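Putative protease (Parabacteroides distasonis ATCC 8503, PDB 3KD4) is of unknown function but is a putative protease, probably exported, that combines DUF3857 and DUF3858 family regions. Local coordinates at residues Ala399-Trp404 with His492-Pro497; Ser449-Lys454 with Tyr484-Ser489; Ile472-Gln477 with Arg488-Glu493. All coordinates share one frame; numbering follows the deposited sequence. Where two conformers were deposited one is given.

Contact 1: residues Ala399-Trp404 with His492-Pro497; sequences AGIDSW and HEWTNP
The indole N-H of Trp-494 is gripped by the carboxylate of Asp-402: NE1 donates to OD2 over 3.1 Å, with an N-H...O angle of 164°. The oxygen sits at the edge of the indole, close to the ring plane, whereas the donor reaches OD2 from above the carboxylate plane. The two flat groups are inclined, their planes 31° apart. With CG anti to the backbone N (chi1 -175°), Trp-494 sends its indole from the last turn of helix 481-495 toward the short 3-10 segment 401-403. A water lies 2.9 Å from OD1 of Asp-402 and 3.3 Å from O of Trp-494, placed to donate to either, though it has more acceptors in reach than protons. CG2 of Thr-495 packs more loosely beside OD1 of Asp-402, 4.2 Å away. Beside the polar bond, CB of Ile-401 stands 4.4 Å from CD1 of Trp-494, an oblique apolar approach. Replacing Asp-402 by an alanine removes the carboxylate, and the indole N-H of Trp-494 would probably be left without this acceptor, the water losing one of its contacts as well. On the loop itself, Gly-400 O takes both the backbone N and, at 2.7 Å, OG of Ser-403, which holds the 3-10 turn closed. Arg-470 makes a cation-pi contact with Trp-494 and bonds its carbonyl O. The bond between Asp-402 and Trp-494 ties the loop after strand 389-393 to the C-terminal end of helix 481-495, with Ile-401 and Trp-494 both resting on strands 423-433 and 465-474.

Contact 2: residues Ser449-Lys454 with Tyr484-Ser489; sequences SKPFGK and YSDVRS
Lys-450 and Pro-451 meet Asp-486 where the hairpin of strands 446-450 and 453-462 faces helix 481-495. The hairpin reverses through a type I beta turn from Lys-450 to Gly-453, in which Lys-450 N bonds Gly-453 O at 3.0 Å and the return bond, from Gly-453 N to Lys-450 O, is weak. The charged interaction is long: Lys-450 NZ and Asp-486 OD1 form a salt bridge at 4.0 Å. A water closes the gap, accepting from NZ of Lys-450 at 2.8 Å and donating to OD1 of Asp-486 at 2.7 Å, so each charge bonds the shared water at a normal hydrogen-bond length, while the direct pair stays long. The van der Waals contacts come from the aliphatic part of the lysine, which crosses the aspartate at about a right angle, and from Pro-451. A bend at chi2 (-60°) turns the chain across the helix beside Asp-486, bringing CD of Lys-450 to 3.8 Å from OD1 of Asp-486; CG, set by chi1, lies near the carbonyl O of Asp-486. CD of Pro-451 stands 3.8 Å from OD2 of Asp-486, so the two carboxylate oxygens face different residues of the turn. Among the polar contacts within the helix, OG of Ser-489 donates back to Asp-486 O from above the carbonyl plane. OG of Ser-489 also lies 3.5 Å from CE of Lys-450.

Contact 3: residues Ile472-Gln477 with Arg488-Glu493; sequences IELNKQ and RSLIHE
Leu-474 meets Leu-490 and Ile-491 with a different methyl for each, and these apolar contacts carry the interface. CD2 of Leu-474 lies 3.7 Å from CD1 of Leu-490 and also approaches its CB, the two leucine side chains sliding past each other in opposite directions. The other branch of Leu-474, CD1, comes to 4.1 Å from CG1 of Ile-491, whose side chain crosses it at about a right angle. In Leu-474 a chi1 of -63° directs CG, and the fork there presents one methyl to each helix residue. Against the backbone the packing is lighter: Ile-472 extends CD1 to 4.2 Å from the carbonyl O of Leu-490. All four touching residues are buried. On the strand the alternation is plain, for Ile-472 and Leu-474 point toward the helix while Glu-473 between them points away. OE2 of Glu-473 accepts from ND2 of Asn-475 at 3.2 Å. The axes of strand 472-474 and helix 488-493 are 9.6 Å apart at closest approach, and their directions differ by 151°, nearly antiparallel. This is two-layer alpha+beta packing, helix 481-495 running roughly along strand 465-474 on one face of the mostly antiparallel sheet.

Overall arrangement
All three contacts use helix 481-495 and belong to the DUF3858 region of the chain. Contact 2 takes its earlier turns, contact 3 its middle and contact 1 its C-terminal end. The centres of contacts 2 and 3 are about 5 Å apart, those of 1 and 3 about 9 Å, and those of 1 and 2 about 14 Å. Contact 3 is the buried middle: CG2 of Ile-472 packs 3.5 Å from CE3 of Trp-494, while CD1 of Leu-474 lies 3.8 Å from CD1 of Ile-401. Toward contact 2, strands 453-462 and 465-474 are sheet neighbours, probably bonded from Phe-452 O to Asn-475 N, 2.8 Å apart, and CA of Gly-453 packs 3.5 Å from CD1 of Leu-490.

Contact 1: residues Ala399-Trp404 with His492-Pro497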
# COMPACT_ATOMS: atom_id res chain seq x y z
N ALA A 399 7.23 0.96 19.75
CA ALA A 399 7.86 0.86 18.45
C ALA A 399 8.19 -0.60 18.13
O ALA A 399 8.44 -1.40 19.02
CB ALA A 399 9.14 1.70 18.43
N GLY A 400 8.18 -0.94 16.85
CA GLY A 400 8.58 -2.26 16.41
C GLY A 400 7.43 -3.25 16.40
O GLY A 400 6.29 -2.89 16.09
N ILE A 401 7.75 -4.51 16.73
CA ILE A 401 6.81 -5.60 16.58
C ILE A 401 5.57 -5.34 17.40
O ILE A 401 4.48 -5.74 17.01
CB ILE A 401 7.41 -6.97 17.00
CG1 ILE A 401 8.54 -7.37 16.09
CG2 ILE A 401 6.38 -8.05 16.86
CD1 ILE A 401 9.34 -8.56 16.64
N ASP A 402 5.72 -4.66 18.53
CA ASP A 402 4.57 -4.37 19.40
C ASP A 402 3.53 -3.47 18.74
O ASP A 402 2.40 -3.45 19.20
CB ASP A 402 4.99 -3.80 20.75
CG ASP A 402 5.75 -4.82 21.60
OD1 ASP A 402 5.18 -5.88 21.96
OD2 ASP A 402 6.93 -4.55 21.92
N SER A 403 3.89 -2.75 17.67
CA SER A 403 2.94 -1.96 16.93
C SER A 403 2.34 -2.71 15.70
O SER A 403 1.48 -2.17 15.01
CB SER A 403 3.61 -0.66 16.47
OG SER A 403 4.59 -0.91 15.45
N TRP A 404 2.78 -3.94 15.44
CA TRP A 404 2.37 -4.66 14.23
C TRP A 404 0.97 -5.27 14.29
O TRP A 404 0.49 -5.80 13.29
CB TRP A 404 3.38 -5.74 13.88
CG TRP A 404 4.69 -5.26 13.42
CD1 TRP A 404 5.08 -3.96 13.19
CD2 TRP A 404 5.77 -6.08 13.01
NE1 TRP A 404 6.36 -3.93 12.71
CE2 TRP A 404 6.80 -5.22 12.58
CE3 TRP A 404 5.97 -7.45 12.98
CZ2 TRP A 404 8.03 -5.71 12.12
CZ3 TRP A 404 7.19 -7.93 12.54
CH2 TRP A 404 8.19 -7.07 12.10
N HIS A 492 4.72 -14.70 19.33
CA HIS A 492 3.97 -14.91 20.56
C HIS A 492 4.87 -14.87 21.82
O HIS A 492 4.48 -14.33 22.85
CB HIS A 492 3.22 -16.24 20.43
CG HIS A 492 2.53 -16.66 21.68
ND1 HIS A 492 1.40 -16.02 22.15
CD2 HIS A 492 2.77 -17.68 22.53
CE1 HIS A 492 1.00 -16.61 23.27
NE2 HIS A 492 1.81 -17.63 23.52
N GLU A 493 6.08 -15.42 21.74
CA GLU A 493 6.99 -15.37 22.89
C GLU A 493 7.28 -13.92 23.25
O GLU A 493 7.33 -13.56 24.43
CB GLU A 493 8.29 -16.13 22.63
CG GLU A 493 9.19 -16.24 23.89
CD GLU A 493 9.37 -17.67 24.38
OE1 GLU A 493 8.48 -18.50 24.19
OE2 GLU A 493 10.44 -17.94 24.96
N TRP A 494 7.40 -13.08 22.22
CA TRP A 494 7.63 -11.66 22.44
C TRP A 494 6.43 -10.93 23.05
O TRP A 494 6.60 -10.16 24.00
CB TRP A 494 8.04 -10.95 21.14
CG TRP A 494 8.40 -9.54 21.37
CD1 TRP A 494 7.63 -8.46 21.14
CD2 TRP A 494 9.62 -9.05 21.93
NE1 TRP A 494 8.27 -7.31 21.53
CE2 TRP A 494 9.52 -7.65 22.00
CE3 TRP A 494 10.79 -9.66 22.37
CZ2 TRP A 494 10.55 -6.84 22.49
CZ3 TRP A 494 11.83 -8.86 22.85
CH2 TRP A 494 11.71 -7.47 22.90
N THR A 495 5.23 -11.17 22.52
CA THR A 495 4.07 -10.35 22.86
C THR A 495 3.30 -10.86 24.08
O THR A 495 2.61 -10.09 24.72
CB THR A 495 3.07 -10.22 21.70
OG1 THR A 495 2.60 -11.52 21.32
CG2 THR A 495 3.73 -9.52 20.47
N ASN A 496 3.39 -12.15 24.38
CA ASN A 496 2.61 -12.75 25.51
C ASN A 496 2.93 -12.01 26.81
O ASN A 496 4.08 -12.02 27.25
CB ASN A 496 2.97 -14.22 25.66
CG ASN A 496 2.16 -14.93 26.70
OD1 ASN A 496 0.94 -14.89 26.66
ND2 ASN A 496 2.83 -15.67 27.61
N PRO A 497 1.95 -11.32 27.40
CA PRO A 497 2.19 -10.46 28.58
C PRO A 497 2.81 -11.19 29.76
O PRO A 497 3.60 -10.59 30.50
CB PRO A 497 0.78 -9.97 28.96
CG PRO A 497 -0.06 -10.17 27.75
CD PRO A 497 0.54 -11.32 26.98
O HOH W 1 5.99 -7.00 24.54

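Contact 2: residues Ser449-Lys454 with Tyr484-Ser489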
# COMPACT_ATOMS: atom_id res chain seq x y z
N SER A 449 14.43 -20.60 19.94
CA SER A 449 15.23 -20.47 18.75
C SER A 449 14.61 -21.27 17.61
O SER A 449 14.30 -22.46 17.76
CB SER A 449 16.64 -20.96 19.04
OG SER A 449 17.49 -20.48 18.03
N LYS A 450 14.43 -20.63 16.47
CA LYS A 450 13.76 -21.25 15.34
C LYS A 450 14.59 -20.95 14.12
O LYS A 450 15.52 -20.15 14.17
CB LYS A 450 12.34 -20.69 15.17
CG LYS A 450 11.36 -21.10 16.28
CD LYS A 450 11.14 -22.59 16.42
CE LYS A 450 10.21 -22.86 17.58
NZ LYS A 450 9.96 -24.30 17.83
N PRO A 451 14.25 -21.59 12.99
CA PRO A 451 15.09 -21.38 11.82
C PRO A 451 15.21 -19.92 11.35
O PRO A 451 16.22 -19.57 10.80
CB PRO A 451 14.41 -22.24 10.74
CG PRO A 451 13.66 -23.31 11.52
CD PRO A 451 13.24 -22.66 12.77
N PHE A 452 14.22 -19.08 11.61
CA PHE A 452 14.24 -17.73 11.04
C PHE A 452 14.23 -16.65 12.10
O PHE A 452 14.07 -15.47 11.79
CB PHE A 452 13.11 -17.61 10.01
CG PHE A 452 13.26 -18.55 8.85
CD1 PHE A 452 14.39 -18.48 8.01
CD2 PHE A 452 12.33 -19.57 8.62
CE1 PHE A 452 14.58 -19.39 6.94
CE2 PHE A 452 12.49 -20.48 7.57
CZ PHE A 452 13.62 -20.38 6.72
N GLY A 453 14.47 -17.02 13.36
CA GLY A 453 14.62 -16.00 14.40
C GLY A 453 14.82 -16.56 15.78
O GLY A 453 14.98 -17.76 15.95
N LYS A 454 14.79 -15.68 16.78
CA LYS A 454 15.10 -16.07 18.15
C LYS A 454 14.59 -14.99 19.08
O LYS A 454 14.63 -13.82 18.74
CB LYS A 454 16.63 -16.25 18.29
CG LYS A 454 17.14 -16.59 19.70
CD LYS A 454 18.62 -16.85 19.72
CE LYS A 454 19.44 -15.57 19.62
NZ LYS A 454 20.95 -15.85 19.81
N TYR A 484 4.72 -21.19 9.20
CA TYR A 484 4.03 -20.20 10.00
C TYR A 484 4.09 -20.48 11.49
O TYR A 484 4.29 -19.57 12.29
CB TYR A 484 2.61 -20.08 9.50
CG TYR A 484 1.69 -19.25 10.35
CD1 TYR A 484 1.77 -17.86 10.35
CD2 TYR A 484 0.72 -19.85 11.14
CE1 TYR A 484 0.89 -17.07 11.14
CE2 TYR A 484 -0.16 -19.09 11.93
CZ TYR A 484 -0.09 -17.71 11.91
OH TYR A 484 -0.97 -16.96 12.68
N SER A 485 3.98 -21.75 11.89
CA SER A 485 3.96 -22.05 13.31
C SER A 485 5.25 -21.62 14.03
O SER A 485 5.19 -21.05 15.12
CB SER A 485 3.66 -23.53 13.53
OG SER A 485 2.28 -23.78 13.28
N ASP A 486 6.39 -21.84 13.39
CA ASP A 486 7.66 -21.43 13.94
C ASP A 486 7.80 -19.92 14.13
O ASP A 486 8.31 -19.49 15.17
CB ASP A 486 8.82 -21.95 13.08
CG ASP A 486 9.02 -23.45 13.20
OD1 ASP A 486 8.50 -24.07 14.16
OD2 ASP A 486 9.70 -24.02 12.32
N VAL A 487 7.36 -19.10 13.17
CA VAL A 487 7.48 -17.65 13.36
C VAL A 487 6.40 -17.15 14.36
O VAL A 487 6.62 -16.23 15.14
CB VAL A 487 7.50 -16.85 12.04
CG1 VAL A 487 6.23 -17.01 11.26
CG2 VAL A 487 7.81 -15.34 12.33
N ARG A 488 5.23 -17.78 14.33
CA ARG A 488 4.18 -17.43 15.26
C ARG A 488 4.64 -17.68 16.69
O ARG A 488 4.37 -16.89 17.57
CB ARG A 488 2.92 -18.21 14.95
CG ARG A 488 1.79 -17.95 15.93
CD ARG A 488 0.64 -18.75 15.48
NE ARG A 488 -0.49 -18.65 16.38
CZ ARG A 488 -0.82 -19.58 17.29
NH1 ARG A 488 -0.10 -20.69 17.45
NH2 ARG A 488 -1.90 -19.38 18.05
N SER A 489 5.33 -18.78 16.93
CA SER A 489 5.80 -19.04 18.29
C SER A 489 6.83 -17.98 18.74
O SER A 489 6.79 -17.57 19.88
CB SER A 489 6.31 -20.48 18.42
OG SER A 489 7.55 -20.65 17.77
O HOH W 2 7.43 -23.96 16.65

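Contact 3: residues Ile472-Gln477 with Arg488-Glu493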
# COMPACT_ATOMS: atom_id res chain seq x y z
N ILE A 472 14.53 -9.86 20.44
CA ILE A 472 13.92 -10.61 19.35
C ILE A 472 14.61 -10.29 18.04
O ILE A 472 14.95 -9.13 17.82
CB ILE A 472 12.40 -10.38 19.24
CG1 ILE A 472 11.81 -11.20 18.06
CG2 ILE A 472 12.02 -8.86 19.18
CD1 ILE A 472 10.28 -11.25 18.06
N GLU A 473 14.86 -11.30 17.21
CA GLU A 473 15.28 -11.05 15.84
C GLU A 473 14.41 -11.89 14.92
O GLU A 473 14.13 -13.06 15.22
CB GLU A 473 16.75 -11.36 15.62
CG GLU A 473 17.10 -12.81 15.89
CD GLU A 473 18.58 -13.12 15.66
OE1 GLU A 473 19.45 -12.29 16.03
OE2 GLU A 473 18.86 -14.23 15.14
N LEU A 474 13.93 -11.26 13.85
CA LEU A 474 13.20 -11.96 12.84
C LEU A 474 13.95 -11.72 11.53
O LEU A 474 14.16 -10.57 11.12
CB LEU A 474 11.73 -11.50 12.80
CG LEU A 474 10.85 -11.73 14.03
CD1 LEU A 474 9.43 -11.13 13.80
CD2 LEU A 474 10.73 -13.22 14.41
N ASN A 475 14.38 -12.81 10.90
CA ASN A 475 15.33 -12.76 9.78
C ASN A 475 14.78 -13.20 8.42
O ASN A 475 15.52 -13.37 7.50
CB ASN A 475 16.54 -13.61 10.10
CG ASN A 475 17.19 -13.22 11.42
OD1 ASN A 475 17.44 -12.02 11.68
ND2 ASN A 475 17.49 -14.22 12.26
N LYS A 476 13.48 -13.38 8.31
CA LYS A 476 12.83 -13.74 7.03
C LYS A 476 11.53 -12.94 7.01
O LYS A 476 10.95 -12.67 8.05
CB LYS A 476 12.59 -15.26 6.99
CG LYS A 476 11.96 -15.79 5.73
CD LYS A 476 11.99 -17.33 5.76
CE LYS A 476 11.12 -18.02 4.70
NZ LYS A 476 11.15 -17.36 3.34
N GLN A 477 11.09 -12.54 5.82
CA GLN A 477 9.92 -11.71 5.64
C GLN A 477 8.63 -12.46 5.32
O GLN A 477 7.56 -12.01 5.71
CB GLN A 477 10.15 -10.77 4.47
CG GLN A 477 11.07 -9.67 4.75
CD GLN A 477 11.45 -8.94 3.52
OE1 GLN A 477 11.03 -7.79 3.35
NE2 GLN A 477 12.25 -9.60 2.61
N ARG A 488 5.23 -17.78 14.33
CA ARG A 488 4.18 -17.43 15.26
C ARG A 488 4.64 -17.68 16.69
O ARG A 488 4.37 -16.89 17.57
CB ARG A 488 2.92 -18.21 14.95
CG ARG A 488 1.79 -17.95 15.93
CD ARG A 488 0.64 -18.75 15.48
NE ARG A 488 -0.49 -18.65 16.38
CZ ARG A 488 -0.82 -19.58 17.29
NH1 ARG A 488 -0.10 -20.69 17.45
NH2 ARG A 488 -1.90 -19.38 18.05
N SER A 489 5.33 -18.78 16.93
CA SER A 489 5.80 -19.04 18.29
C SER A 489 6.83 -17.98 18.74
O SER A 489 6.79 -17.57 19.88
CB SER A 489 6.31 -20.48 18.42
OG SER A 489 7.55 -20.65 17.77
N LEU A 490 7.65 -17.45 17.83
CA LEU A 490 8.57 -16.37 18.17
C LEU A 490 7.81 -15.12 18.53
O LEU A 490 8.08 -14.48 19.58
CB LEU A 490 9.54 -16.07 17.00
CG LEU A 490 10.50 -17.19 16.57
CD1 LEU A 490 11.35 -16.79 15.32
CD2 LEU A 490 11.42 -17.61 17.73
N ILE A 491 6.86 -14.75 17.66
CA ILE A 491 6.14 -13.49 17.83
C ILE A 491 5.34 -13.56 19.12
O ILE A 491 5.31 -12.62 19.91
CB ILE A 491 5.21 -13.15 16.60
CG1 ILE A 491 6.08 -12.86 15.38
CG2 ILE A 491 4.30 -11.97 16.94
CD1 ILE A 491 5.35 -13.06 14.00
N HIS A 492 4.72 -14.70 19.33
CA HIS A 492 3.97 -14.91 20.56
C HIS A 492 4.87 -14.87 21.82
O HIS A 492 4.48 -14.33 22.85
CB HIS A 492 3.22 -16.24 20.43
CG HIS A 492 2.53 -16.66 21.68
ND1 HIS A 492 1.40 -16.02 22.15
CD2 HIS A 492 2.77 -17.68 22.53
CE1 HIS A 492 1.00 -16.61 23.27
NE2 HIS A 492 1.81 -17.63 23.52
N GLU A 493 6.08 -15.42 21.74
CA GLU A 493 6.99 -15.37 22.89
C GLU A 493 7.28 -13.92 23.25
O GLU A 493 7.33 -13.56 24.43
CB GLU A 493 8.29 -16.13 22.63
CG GLU A 493 9.19 -16.24 23.89
CD GLU A 493 9.37 -17.67 24.38
OE1 GLU A 493 8.48 -18.50 24.19
OE2 GLU A 493 10.44 -17.94 24.96